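Local atomic coordinates of PrgA (PDB entry 6Z9K), a protein that extends from the enterococcal cell surface and provides surface exclusion against unwanted conjugation, this chain being its CAP domain, which binds a magnesium ion. Residues A[144-149]-A[209-214]; A[75-80]-A[197-202]; A[63-68]-A[151-156]. All blocks are in the same frame, centred on the assembly; numbering follows the deposited sequence.

Contact 1 of 3, residues A[144-149]-A[209-214]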
ATOM      1  N   GLU A 144      -9.764  -3.105   1.540  1.00 15.03           N
ATOM      2  CA  GLU A 144      -9.095  -2.088   0.714  1.00 14.68           C
ATOM      3  C   GLU A 144      -8.732  -0.814   1.477  1.00 14.31           C
ATOM      4  O   GLU A 144      -9.565  -0.248   2.213  1.00 14.81           O
ATOM      5  CB  GLU A 144     -10.027  -1.763  -0.467  1.00 15.91           C
ATOM      6  CG  GLU A 144      -9.534  -0.635  -1.350  1.00 16.83           C
ATOM      7  CD  GLU A 144     -10.464  -0.404  -2.530  1.00 18.10           C
ATOM      8  OE1 GLU A 144     -11.415   0.362  -2.377  1.00 17.92           O
ATOM      9  OE2 GLU A 144     -10.228  -1.092  -3.537  1.00 18.51           O
ATOM     10  N   ASN A 145      -7.517  -0.324   1.242  1.00 14.33           N
ATOM     11  CA  ASN A 145      -7.088   1.074   1.503  1.00 15.38           C
ATOM     12  C   ASN A 145      -6.871   1.701   0.123  1.00 14.82           C
ATOM     13  O   ASN A 145      -6.083   1.205  -0.648  1.00 14.92           O
ATOM     14  CB  ASN A 145      -5.873   1.093   2.427  1.00 16.18           C
ATOM     15  CG  ASN A 145      -6.243   0.672   3.829  1.00 17.33           C
ATOM     16  OD1 ASN A 145      -6.843   1.459   4.577  1.00 19.81           O
ATOM     17  ND2 ASN A 145      -5.901  -0.563   4.205  1.00 17.86           N
ATOM     18  N   LEU A 146      -7.595   2.769  -0.158  1.00 15.23           N
ATOM     19  CA  LEU A 146      -7.653   3.338  -1.511  1.00 17.08           C
ATOM     20  C   LEU A 146      -6.989   4.715  -1.521  1.00 17.62           C
ATOM     21  O   LEU A 146      -7.323   5.538  -0.700  1.00 19.42           O
ATOM     22  CB  LEU A 146      -9.138   3.420  -1.895  1.00 18.19           C
ATOM     23  CG  LEU A 146      -9.522   3.879  -3.276  1.00 20.53           C
ATOM     24  CD1 LEU A 146      -8.977   2.947  -4.341  1.00 21.44           C
ATOM     25  CD2 LEU A 146     -11.040   3.974  -3.349  1.00 19.87           C
ATOM     26  N   GLY A 147      -6.081   4.912  -2.447  1.00 19.02           N
ATOM     27  CA  GLY A 147      -5.460   6.221  -2.690  1.00 19.72           C
ATOM     28  C   GLY A 147      -5.899   6.801  -3.996  1.00 19.23           C
ATOM     29  O   GLY A 147      -5.573   6.242  -5.007  1.00 19.02           O
ATOM     30  N   GLY A 148      -6.613   7.925  -3.993  1.00 21.90           N
ATOM     31  CA  GLY A 148      -7.063   8.521  -5.244  1.00 23.23           C
ATOM     32  C   GLY A 148      -6.431   9.877  -5.448  1.00 23.21           C
ATOM     33  O   GLY A 148      -6.140  10.438  -4.449  1.00 26.20           O
ATOM     34  N   GLY A 149      -6.040  10.163  -6.675  1.00 24.93           N
ATOM     35  CA  GLY A 149      -5.560  11.494  -7.088  1.00 25.97           C
ATOM     36  C   GLY A 149      -4.082  11.691  -6.773  1.00 25.37           C
ATOM     37  O   GLY A 149      -3.641  12.860  -6.682  1.00 24.02           O
ATOM     38  N   SER A 209      -7.929  11.072 -12.053  1.00 36.07           N
ATOM     39  CA  SER A 209      -8.439  10.409 -10.852  1.00 35.46           C
ATOM     40  C   SER A 209      -8.130   8.913 -10.844  1.00 30.92           C
ATOM     41  O   SER A 209      -8.907   8.166 -10.279  1.00 29.79           O
ATOM     42  CB  SER A 209      -9.898  10.648 -10.873  1.00 38.81           C
ATOM     43  OG  SER A 209     -10.482  10.020 -12.020  1.00 42.43           O
ATOM     44  N   PRO A 210      -6.987   8.423 -11.374  1.00 28.66           N
ATOM     45  CA  PRO A 210      -6.703   6.994 -11.274  1.00 25.27           C
ATOM     46  C   PRO A 210      -6.362   6.673  -9.814  1.00 22.58           C
ATOM     47  O   PRO A 210      -6.065   7.572  -8.982  1.00 22.53           O
ATOM     48  CB  PRO A 210      -5.562   6.744 -12.242  1.00 26.57           C
ATOM     49  CG  PRO A 210      -4.816   8.064 -12.221  1.00 28.52           C
ATOM     50  CD  PRO A 210      -5.871   9.149 -12.006  1.00 30.06           C
ATOM     51  N   LYS A 211      -6.484   5.389  -9.493  1.00 20.02           N
ATOM     52  CA  LYS A 211      -6.491   4.898  -8.113  1.00 20.05           C
ATOM     53  C   LYS A 211      -5.382   3.904  -7.866  1.00 18.16           C
ATOM     54  O   LYS A 211      -4.926   3.218  -8.800  1.00 18.98           O
ATOM     55  CB  LYS A 211      -7.781   4.122  -7.871  1.00 20.33           C
ATOM     56  CG  LYS A 211      -9.028   4.982  -7.918  1.00 21.04           C
ATOM     57  CD  LYS A 211     -10.241   4.058  -7.955  1.00 21.59           C
ATOM     58  CE  LYS A 211     -11.491   4.816  -8.220  1.00 23.12           C
ATOM     59  NZ  LYS A 211     -12.646   3.910  -8.376  1.00 21.29           N
ATOM     60  N   ILE A 212      -5.007   3.888  -6.593  1.00 17.13           N
ATOM     61  CA  ILE A 212      -4.149   2.813  -6.037  1.00 16.69           C
ATOM     62  C   ILE A 212      -4.989   2.049  -5.031  1.00 15.50           C
ATOM     63  O   ILE A 212      -5.473   2.645  -4.058  1.00 16.06           O
ATOM     64  CB  ILE A 212      -2.922   3.412  -5.351  1.00 17.86           C
ATOM     65  CG1 ILE A 212      -2.150   4.341  -6.299  1.00 20.05           C
ATOM     66  CG2 ILE A 212      -2.091   2.251  -4.775  1.00 18.41           C
ATOM     67  CD1 ILE A 212      -1.076   5.192  -5.615  1.00 19.86           C
ATOM     68  N   HIS A 213      -5.092   0.741  -5.215  1.00 14.84           N
ATOM     69  CA  HIS A 213      -5.850  -0.159  -4.315  1.00 14.69           C
ATOM     70  C   HIS A 213      -4.841  -1.011  -3.533  1.00 14.11           C
ATOM     71  O   HIS A 213      -4.175  -1.841  -4.148  1.00 15.64           O
ATOM     72  CB  HIS A 213      -6.784  -1.099  -5.125  1.00 14.18           C
ATOM     73  CG  HIS A 213      -7.721  -0.436  -6.093  1.00 15.02           C
ATOM     74  ND1 HIS A 213      -9.080  -0.305  -5.835  1.00 14.84           N
ATOM     75  CD2 HIS A 213      -7.535   0.060  -7.341  1.00 14.87           C
ATOM     76  CE1 HIS A 213      -9.662   0.303  -6.870  1.00 14.64           C
ATOM     77  NE2 HIS A 213      -8.741   0.528  -7.803  1.00 15.99           N
ATOM     78  N   ILE A 214      -4.741  -0.778  -2.233  1.00 14.65           N
ATOM     79  CA  ILE A 214      -3.938  -1.647  -1.349  1.00 15.24           C
ATOM     80  C   ILE A 214      -4.900  -2.621  -0.673  1.00 13.93           C
ATOM     81  O   ILE A 214      -5.747  -2.224   0.091  1.00 14.09           O
ATOM     82  CB  ILE A 214      -3.110  -0.810  -0.353  1.00 16.14           C
ATOM     83  CG1 ILE A 214      -2.131   0.109  -1.093  1.00 17.73           C
ATOM     84  CG2 ILE A 214      -2.408  -1.767   0.627  1.00 16.98           C
ATOM     85  CD1 ILE A 214      -1.183   0.923  -0.181  1.00 18.91           C
TER
HETATM   86  O   HOH W   1      -5.586  -2.984   2.777  1.00 18.11           O
HETATM   87  O   HOH W   2      -4.094   7.700  -6.968  1.00 19.52           O

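Contact 2 of 3, residues A[75-80]-A[197-202]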
ATOM      1  N   GLU A  75       6.097  -6.922  -9.064  1.00 21.57           N
ATOM      2  CA  GLU A  75       7.051  -5.871  -8.615  1.00 23.59           C
ATOM      3  C   GLU A  75       6.298  -4.822  -7.804  1.00 21.54           C
ATOM      4  O   GLU A  75       6.820  -4.374  -6.773  1.00 20.24           O
ATOM      5  CB  GLU A  75       7.748  -5.172  -9.778  1.00 28.13           C
ATOM      6  CG  GLU A  75       8.829  -5.986 -10.440  1.00 33.63           C
ATOM      7  CD  GLU A  75       9.424  -5.250 -11.641  1.00 37.48           C
ATOM      8  OE1 GLU A  75       9.483  -5.854 -12.752  1.00 45.89           O
ATOM      9  OE2 GLU A  75       9.755  -4.037 -11.464  1.00 42.04           O
ATOM     10  N   LEU A  76       5.164  -4.369  -8.307  1.00 20.30           N
ATOM     11  CA  LEU A  76       4.344  -3.323  -7.672  1.00 19.83           C
ATOM     12  C   LEU A  76       3.942  -3.765  -6.268  1.00 18.14           C
ATOM     13  O   LEU A  76       4.081  -2.956  -5.346  1.00 17.58           O
ATOM     14  CB  LEU A  76       3.132  -3.033  -8.541  1.00 21.25           C
ATOM     15  CG  LEU A  76       2.370  -1.764  -8.192  1.00 22.94           C
ATOM     16  CD1 LEU A  76       3.214  -0.529  -8.467  1.00 24.62           C
ATOM     17  CD2 LEU A  76       1.008  -1.724  -8.884  1.00 24.35           C
ATOM     18  N   SER A  77       3.502  -5.006  -6.115  1.00 16.43           N
ATOM     19  CA  SER A  77       3.064  -5.533  -4.801  1.00 15.59           C
ATOM     20  C   SER A  77       4.281  -5.708  -3.876  1.00 16.13           C
ATOM     21  O   SER A  77       4.160  -5.338  -2.705  1.00 15.71           O
ATOM     22  CB  SER A  77       2.324  -6.828  -4.954  1.00 15.94           C
ATOM     23  OG  SER A  77       1.000  -6.592  -5.435  1.00 16.11           O
ATOM     24  N   VAL A  78       5.383  -6.203  -4.409  1.00 17.13           N
ATOM     25  CA  VAL A  78       6.571  -6.450  -3.560  1.00 17.42           C
ATOM     26  C   VAL A  78       7.099  -5.100  -3.092  1.00 17.25           C
ATOM     27  O   VAL A  78       7.482  -4.971  -1.905  1.00 17.31           O
ATOM     28  CB  VAL A  78       7.648  -7.284  -4.269  1.00 18.70           C
ATOM     29  CG1 VAL A  78       8.924  -7.245  -3.459  1.00 19.59           C
ATOM     30  CG2 VAL A  78       7.196  -8.701  -4.523  1.00 19.18           C
ATOM     31  N   TYR A  79       7.165  -4.090  -3.968  1.00 16.53           N
ATOM     32  CA  TYR A  79       7.693  -2.751  -3.606  1.00 16.44           C
ATOM     33  C   TYR A  79       6.931  -2.187  -2.410  1.00 15.86           C
ATOM     34  O   TYR A  79       7.481  -1.761  -1.383  1.00 15.76           O
ATOM     35  CB  TYR A  79       7.541  -1.804  -4.781  1.00 16.86           C
ATOM     36  CG  TYR A  79       7.749  -0.370  -4.413  1.00 16.71           C
ATOM     37  CD1 TYR A  79       9.015   0.167  -4.250  1.00 17.14           C
ATOM     38  CD2 TYR A  79       6.693   0.472  -4.212  1.00 16.16           C
ATOM     39  CE1 TYR A  79       9.206   1.495  -3.916  1.00 17.50           C
ATOM     40  CE2 TYR A  79       6.857   1.797  -3.858  1.00 16.92           C
ATOM     41  CZ  TYR A  79       8.120   2.332  -3.690  1.00 17.34           C
ATOM     42  OH  TYR A  79       8.293   3.662  -3.390  1.00 17.80           O
ATOM     43  N   THR A  80       5.603  -2.304  -2.500  1.00 14.79           N
ATOM     44  CA  THR A  80       4.690  -1.721  -1.499  1.00 15.17           C
ATOM     45  C   THR A  80       4.762  -2.514  -0.193  1.00 15.26           C
ATOM     46  O   THR A  80       4.860  -1.928   0.880  1.00 14.84           O
ATOM     47  CB  THR A  80       3.262  -1.734  -2.029  1.00 15.15           C
ATOM     48  OG1 THR A  80       3.208  -1.132  -3.330  1.00 15.64           O
ATOM     49  CG2 THR A  80       2.320  -1.046  -1.065  1.00 15.24           C
ATOM     50  N   LEU A 197      -0.712  -9.155   1.107  1.00 14.66           N
ATOM     51  CA  LEU A 197      -1.011  -7.849   0.474  1.00 15.42           C
ATOM     52  C   LEU A 197      -0.895  -8.000  -1.035  1.00 15.11           C
ATOM     53  O   LEU A 197      -0.015  -8.683  -1.538  1.00 15.64           O
ATOM     54  CB  LEU A 197      -0.046  -6.795   1.031  1.00 16.25           C
ATOM     55  CG  LEU A 197      -0.382  -5.356   0.651  1.00 17.33           C
ATOM     56  CD1 LEU A 197       0.130  -4.410   1.712  1.00 16.97           C
ATOM     57  CD2 LEU A 197       0.232  -4.966  -0.677  1.00 18.15           C
ATOM     58  N   GLY A 198      -1.764  -7.275  -1.740  1.00 14.91           N
ATOM     59  CA  GLY A 198      -1.676  -7.097  -3.192  1.00 14.78           C
ATOM     60  C   GLY A 198      -1.957  -5.634  -3.502  1.00 14.52           C
ATOM     61  O   GLY A 198      -2.858  -5.062  -2.848  1.00 14.39           O
ATOM     62  N   VAL A 199      -1.315  -5.076  -4.513  1.00 15.10           N
ATOM     63  CA  VAL A 199      -1.556  -3.675  -4.960  1.00 16.01           C
ATOM     64  C   VAL A 199      -2.065  -3.684  -6.386  1.00 17.28           C
ATOM     65  O   VAL A 199      -1.441  -4.289  -7.245  1.00 17.89           O
ATOM     66  CB  VAL A 199      -0.280  -2.810  -4.845  1.00 17.93           C
ATOM     67  CG1 VAL A 199      -0.560  -1.377  -5.276  1.00 19.43           C
ATOM     68  CG2 VAL A 199       0.287  -2.871  -3.431  1.00 19.27           C
ATOM     69  N   SER A 200      -3.147  -2.982  -6.625  1.00 15.88           N
ATOM     70  CA  SER A 200      -3.621  -2.812  -8.002  1.00 15.70           C
ATOM     71  C   SER A 200      -3.897  -1.335  -8.269  1.00 16.38           C
ATOM     72  O   SER A 200      -3.839  -0.491  -7.369  1.00 16.10           O
ATOM     73  CB  SER A 200      -4.844  -3.644  -8.217  1.00 15.55           C
ATOM     74  OG  SER A 200      -5.820  -3.337  -7.223  1.00 15.07           O
ATOM     75  N   LEU A 201      -4.233  -1.078  -9.517  1.00 16.68           N
ATOM     76  CA  LEU A 201      -4.402   0.288 -10.060  1.00 17.24           C
ATOM     77  C   LEU A 201      -5.657   0.273 -10.939  1.00 17.73           C
ATOM     78  O   LEU A 201      -5.915  -0.746 -11.584  1.00 18.35           O
ATOM     79  CB  LEU A 201      -3.209   0.642 -10.956  1.00 18.43           C
ATOM     80  CG  LEU A 201      -1.819   0.539 -10.339  1.00 18.16           C
ATOM     81  CD1 LEU A 201      -0.752   0.772 -11.419  1.00 19.13           C
ATOM     82  CD2 LEU A 201      -1.669   1.496  -9.191  1.00 18.81           C
ATOM     83  N   SER A 202      -6.400   1.366 -10.976  1.00 18.11           N
ATOM     84  CA  SER A 202      -7.557   1.440 -11.891  1.00 19.17           C
ATOM     85  C   SER A 202      -7.717   2.881 -12.373  1.00 21.14           C
ATOM     86  O   SER A 202      -7.248   3.825 -11.697  1.00 20.83           O
ATOM     87  CB  SER A 202      -8.816   0.898 -11.260  1.00 18.75           C
ATOM     88  OG  SER A 202      -9.313   1.689 -10.201  1.00 18.64           O
TER
HETATM   89  O   HOH W   3       0.121  -6.320  -7.953  1.00 19.40           O

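Contact 3 of 3, residues A[63-68]-A[151-156]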
ATOM      1  N   TRP A  63       4.580   2.326 -17.705  1.00 35.13           N
ATOM      2  CA  TRP A  63       3.665   1.208 -17.406  1.00 33.19           C
ATOM      3  C   TRP A  63       2.252   1.560 -17.853  1.00 35.43           C
ATOM      4  O   TRP A  63       1.772   2.646 -17.542  1.00 35.72           O
ATOM      5  CB  TRP A  63       3.701   0.928 -15.895  1.00 31.46           C
ATOM      6  CG  TRP A  63       4.935   0.218 -15.445  1.00 30.34           C
ATOM      7  CD1 TRP A  63       6.137   0.105 -16.071  1.00 32.28           C
ATOM      8  CD2 TRP A  63       5.054  -0.492 -14.216  1.00 29.98           C
ATOM      9  NE1 TRP A  63       6.975  -0.688 -15.339  1.00 31.88           N
ATOM     10  CE2 TRP A  63       6.341  -1.049 -14.186  1.00 30.33           C
ATOM     11  CE3 TRP A  63       4.148  -0.771 -13.186  1.00 28.23           C
ATOM     12  CZ2 TRP A  63       6.776  -1.805 -13.105  1.00 30.91           C
ATOM     13  CZ3 TRP A  63       4.592  -1.489 -12.102  1.00 29.00           C
ATOM     14  CH2 TRP A  63       5.879  -2.019 -12.083  1.00 29.83           C
ATOM     15  N   ASP A  64       1.583   0.620 -18.518  1.00 38.20           N
ATOM     16  CA  ASP A  64       0.178   0.781 -18.936  1.00 39.79           C
ATOM     17  C   ASP A  64      -0.657   0.193 -17.801  1.00 35.97           C
ATOM     18  O   ASP A  64      -0.629  -0.997 -17.677  1.00 39.97           O
ATOM     19  CB  ASP A  64       0.023   0.095 -20.297  1.00 44.35           C
ATOM     20  CG  ASP A  64      -1.304   0.347 -20.977  1.00 47.48           C
ATOM     21  OD1 ASP A  64      -2.278   0.671 -20.248  1.00 46.47           O
ATOM     22  OD2 ASP A  64      -1.338   0.225 -22.243  1.00 53.44           O
ATOM     23  N   ILE A  65      -1.324   1.006 -16.977  1.00 36.18           N
ATOM     24  CA  ILE A  65      -1.933   0.580 -15.674  1.00 35.24           C
ATOM     25  C   ILE A  65      -3.023  -0.478 -15.927  1.00 38.89           C
ATOM     26  O   ILE A  65      -3.250  -1.244 -15.023  1.00 38.22           O
ATOM     27  CB  ILE A  65      -2.456   1.765 -14.838  1.00 34.77           C
ATOM     28  CG1 ILE A  65      -3.696   2.442 -15.437  1.00 35.48           C
ATOM     29  CG2 ILE A  65      -1.349   2.771 -14.602  1.00 34.01           C
ATOM     30  CD1 ILE A  65      -4.501   3.238 -14.415  1.00 34.80           C
ATOM     31  N   GLN A  66      -3.638  -0.527 -17.114  1.00 44.07           N
ATOM     32  CA  GLN A  66      -4.642  -1.578 -17.469  1.00 47.13           C
ATOM     33  C   GLN A  66      -4.018  -2.634 -18.400  1.00 46.81           C
ATOM     34  O   GLN A  66      -4.753  -3.237 -19.197  1.00 50.55           O
ATOM     35  CB  GLN A  66      -5.872  -0.953 -18.138  1.00 49.27           C
ATOM     36  CG  GLN A  66      -6.796  -0.176 -17.205  1.00 50.95           C
ATOM     37  CD  GLN A  66      -7.896   0.545 -17.959  1.00 51.21           C
ATOM     38  OE1 GLN A  66      -9.075   0.445 -17.605  1.00 51.36           O
ATOM     39  NE2 GLN A  66      -7.524   1.293 -18.992  1.00 48.79           N
ATOM     40  N   HIS A  67      -2.712  -2.853 -18.362  1.00 46.09           N
ATOM     41  CA  HIS A  67      -2.013  -3.796 -19.276  1.00 45.26           C
ATOM     42  C   HIS A  67      -0.765  -4.359 -18.594  1.00 40.94           C
ATOM     43  O   HIS A  67       0.194  -4.776 -19.288  1.00 42.18           O
ATOM     44  CB  HIS A  67      -1.630  -3.063 -20.571  1.00 52.14           C
ATOM     45  CG  HIS A  67      -2.259  -3.549 -21.839  1.00 56.48           C
ATOM     46  ND1 HIS A  67      -2.954  -2.696 -22.682  1.00 59.91           N
ATOM     47  CD2 HIS A  67      -2.246  -4.755 -22.455  1.00 59.14           C
ATOM     48  CE1 HIS A  67      -3.381  -3.363 -23.734  1.00 60.26           C
ATOM     49  NE2 HIS A  67      -2.966  -4.633 -23.620  1.00 61.06           N
ATOM     50  N   LEU A  68      -0.701  -4.320 -17.268  1.00 36.44           N
ATOM     51  CA  LEU A  68       0.601  -4.633 -16.651  1.00 33.16           C
ATOM     52  C   LEU A  68       0.833  -6.119 -16.859  1.00 31.22           C
ATOM     53  O   LEU A  68      -0.146  -6.899 -16.682  1.00 29.98           O
ATOM     54  CB  LEU A  68       0.618  -4.345 -15.158  1.00 28.99           C
ATOM     55  CG  LEU A  68       0.525  -2.899 -14.701  1.00 29.30           C
ATOM     56  CD1 LEU A  68       0.816  -2.865 -13.203  1.00 26.86           C
ATOM     57  CD2 LEU A  68       1.477  -1.982 -15.486  1.00 30.55           C
ATOM     58  N   TYR A 151      -1.737  10.344  -8.844  1.00 26.07           N
ATOM     59  CA  TYR A 151      -1.059  10.268 -10.172  1.00 27.13           C
ATOM     60  C   TYR A 151      -2.084  10.478 -11.304  1.00 29.87           C
ATOM     61  O   TYR A 151      -3.248  10.653 -11.016  1.00 29.28           O
ATOM     62  CB  TYR A 151      -0.255   8.962 -10.315  1.00 25.65           C
ATOM     63  CG  TYR A 151      -1.094   7.722 -10.492  1.00 23.45           C
ATOM     64  CD1 TYR A 151      -1.702   7.096  -9.418  1.00 22.11           C
ATOM     65  CD2 TYR A 151      -1.219   7.112 -11.715  1.00 23.31           C
ATOM     66  CE1 TYR A 151      -2.501   5.963  -9.563  1.00 21.36           C
ATOM     67  CE2 TYR A 151      -1.984   5.970 -11.880  1.00 22.88           C
ATOM     68  CZ  TYR A 151      -2.627   5.376 -10.806  1.00 21.66           C
ATOM     69  OH  TYR A 151      -3.413   4.253 -10.964  1.00 21.23           O
ATOM     70  N   GLU A 152      -1.612  10.598 -12.546  1.00 35.67           N
ATOM     71  CA  GLU A 152      -2.445  10.804 -13.769  1.00 39.32           C
ATOM     72  C   GLU A 152      -2.034   9.792 -14.839  1.00 38.69           C
ATOM     73  O   GLU A 152      -0.863   9.488 -14.881  1.00 41.56           O
ATOM     74  CB  GLU A 152      -2.264  12.215 -14.343  1.00 42.41           C
ATOM     75  CG  GLU A 152      -2.780  13.328 -13.442  1.00 44.38           C
ATOM     76  CD  GLU A 152      -1.841  13.721 -12.311  1.00 44.62           C
ATOM     77  OE1 GLU A 152      -2.274  13.702 -11.134  1.00 47.07           O
ATOM     78  OE2 GLU A 152      -0.698  14.055 -12.605  1.00 46.12           O
ATOM     79  N   THR A 153      -2.976   9.356 -15.685  1.00 42.73           N
ATOM     80  CA  THR A 153      -2.766   8.402 -16.806  1.00 41.52           C
ATOM     81  C   THR A 153      -2.766   9.184 -18.128  1.00 44.88           C
ATOM     82  O   THR A 153      -3.759   9.881 -18.355  1.00 43.12           O
ATOM     83  CB  THR A 153      -3.865   7.331 -16.832  1.00 43.75           C
ATOM     84  OG1 THR A 153      -5.172   7.906 -16.704  1.00 42.93           O
ATOM     85  CG2 THR A 153      -3.686   6.324 -15.711  1.00 43.97           C
ATOM     86  N   GLU A 154      -1.658   9.166 -18.884  1.00 45.61           N
ATOM     87  CA  GLU A 154      -1.596   9.708 -20.278  1.00 47.33           C
ATOM     88  C   GLU A 154      -1.694   8.501 -21.197  1.00 45.50           C
ATOM     89  O   GLU A 154      -0.726   7.726 -21.241  1.00 42.64           O
ATOM     90  CB  GLU A 154      -0.303  10.464 -20.550  1.00 51.15           C
ATOM     91  CG  GLU A 154      -0.095  10.759 -22.039  1.00 58.12           C
ATOM     92  CD  GLU A 154       0.688  12.019 -22.370  1.00 62.15           C
ATOM     93  OE1 GLU A 154       1.070  12.752 -21.424  1.00 69.82           O
ATOM     94  OE2 GLU A 154       0.911  12.280 -23.579  1.00 68.10           O
ATOM     95  N   ASN A 155      -2.851   8.289 -21.812  1.00 46.02           N
ATOM     96  CA  ASN A 155      -3.039   7.141 -22.724  1.00 48.21           C
ATOM     97  C   ASN A 155      -2.939   5.860 -21.890  1.00 45.63           C
ATOM     98  O   ASN A 155      -2.429   4.853 -22.395  1.00 44.83           O
ATOM     99  CB  ASN A 155      -2.022   7.227 -23.861  1.00 52.52           C
ATOM    100  CG  ASN A 155      -2.396   6.450 -25.106  1.00 53.57           C
ATOM    101  OD1 ASN A 155      -3.481   5.877 -25.216  1.00 56.65           O
ATOM    102  ND2 ASN A 155      -1.475   6.419 -26.047  1.00 54.52           N
ATOM    103  N   GLY A 156      -3.401   5.930 -20.635  1.00 45.39           N
ATOM    104  CA  GLY A 156      -3.342   4.832 -19.655  1.00 43.23           C
ATOM    105  C   GLY A 156      -1.939   4.573 -19.112  1.00 41.34           C
ATOM    106  O   GLY A 156      -1.804   3.565 -18.381  1.00 40.43           O
TER

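Contact 1 of 3, residues A[144-149]-A[209-214]
Five backbone hydrogen bonds, one of them weak, join residues 144-149 to residues 209-214, antiparallel strands over most of their length. Asn145 and Ile214 form one hydrogen-bonded pair, with Asn145 N 2.8 Å from Ile214 O and the return bond from Ile214 N to Asn145 O. Gly147 and Ile212 form the next in the same way, and Leu146 with His213 is the non-hydrogen-bonded pair between them. Past Gly148 the ladder frays: Gly149 N to Pro210 O is weak at 3.5 Å, and a water donates to both Gly147 O and Pro210 O. At the other end a second water accepts from Asn145 ND2 and donates to Ile214 O; Asn145 ND2 also bonds Ser188.

The strands belong to the three-stranded antiparallel sheet of the CAP domain, with 144-148 at one edge and 211-217 in the middle. Leu146 and His213 lie on one face, where His213 packs on helix 100-112; Leu146, with His185, also belongs to the magnesium site. Ile212 and Ile214 lie on the other face, against helix 160-176.

Among side chains, the polar link is a His-carboxylate bond. His213 ND1 donates to Glu144 OE2 over 2.7 Å, nearly straight at 175°; the oxygen lies in the ring plane, whereas the nitrogen stands above the carboxylate plane. Glu144 OE1 bonds His120 and His213 NE2 bonds Ser202, so both groups are held through two polar atoms each.

The apolar partner is Leu146: chi1 -176° sets CG anti to the backbone N, and the side chain runs beside that of His213, pointing the same way. Its CD1 sits over one face of the His213 ring, 3.8 Å from the centroid in a CH-pi contact, and also touches Lys211 CB.

Contact 2 of 3, residues A[75-80]-A[197-202]
Residues 75-80 of helix 70-90 pass over residues 197-202 of strand 196-202, the axes of the two segments 6.9 Å apart at closest and 123° between their directions, and Ser77 meets Val199 where the backbones come nearest. Ser77 OG accepts a hydrogen bond from Val199 N at 2.9 Å, with a fairly straight angle of 162°. A water bonds the same hydroxyl oxygen and donates to Val199 O, so both backbone polar groups of Val199 are linked to Ser77, one directly and one through the water.

Val199 points its side chain at the helix and, with CG1 anti to the backbone N (chi1 -179°), splits its two methyls between neighbours. CG2 meets Thr80 tip to tip, tightly packed at 3.5 Å from Thr80 CB, while CG1 lies 3.9 Å from Leu76 CD2, the two side chains crossing at about a right angle. Thr80 OG1 donates to Leu76 O, which fixes the rotation of the threonine within its own helix. Leu76 CD2 also reaches Leu201 CG at 3.9 Å, tip to tip.

This is helix-on-sheet packing in the buried core of the CAP domain: strand 196-202 is an edge of the three-stranded sheet beside 211-217, Leu76 and Thr80 also rest on Ile167 of helix 160-176, and Ser77 touches Ile103 of helix 100-112.

Contact 3 of 3, residues A[63-68]-A[151-156]
Ile65 CG1 lies between its own backbone N and carbonyl carbon (chi1 70°), and CD1 continues extended from it (chi2 159°), which carries the methyl to Thr153 and Tyr151. Tyr151 takes up a similar first torsion (chi1 72°), and the two side chains reach toward each other tip to tip. The contact joins a type I beta turn from Asp64 to His67, following on strand 62-64, to the loop that leads from strand 144-148 into strand 157-159. Strands 62-64 and 157-159 form a small antiparallel sheet, and the contact adjoins it.

A single backbone hydrogen bond joins the two segments: Ile65 N donates to Gly156 O at 3.0 Å, nearly along the C=O axis. The same carbonyl oxygen receives a CA-H...O contact from Asp64 CA at 3.5 Å. Within the turn, His67 N bonds Asp64 O.

The apolar part rests on Ile65. Its CG2 approaches the Tyr151 ring obliquely, 4.2 Å from CE2, and its CD1 lies 3.8 Å from Tyr151 OH. That hydroxyl is hydrogen-bonded to Lys211 O, while Thr153 OG1 bonds Glu204 O, tying the loop to the hairpin of strands 196-202 and 211-217. Ile65 and Thr153 cross at about a right angle, with CD1 of the isoleucine only 3.4 Å from CG2 of the threonine.

How the contacts relate
Contacts 1 and 2 lie about 11 Å apart, centre to centre, and contact 3 about 14 Å from each. Contacts 1 and 2 share the three-stranded sheet: 211-217 is its middle strand, flanked by 144-148 in contact 1 and 196-202 in contact 2. In chain order the pieces run 63-68, 75-80, 144-149, 151-156, 197-202 and 209-214, so the segments of the three contacts interleave, each contact joining pieces at least 60 residues apart. Strand 62-64 of contact 3 leads into helix 70-90 of contact 2. Tyr151 and Leu201 bridge contact 3 to the sheet, linking its peripheral turn and loop to the core, while contact 1 contributes Leu146 to the magnesium site.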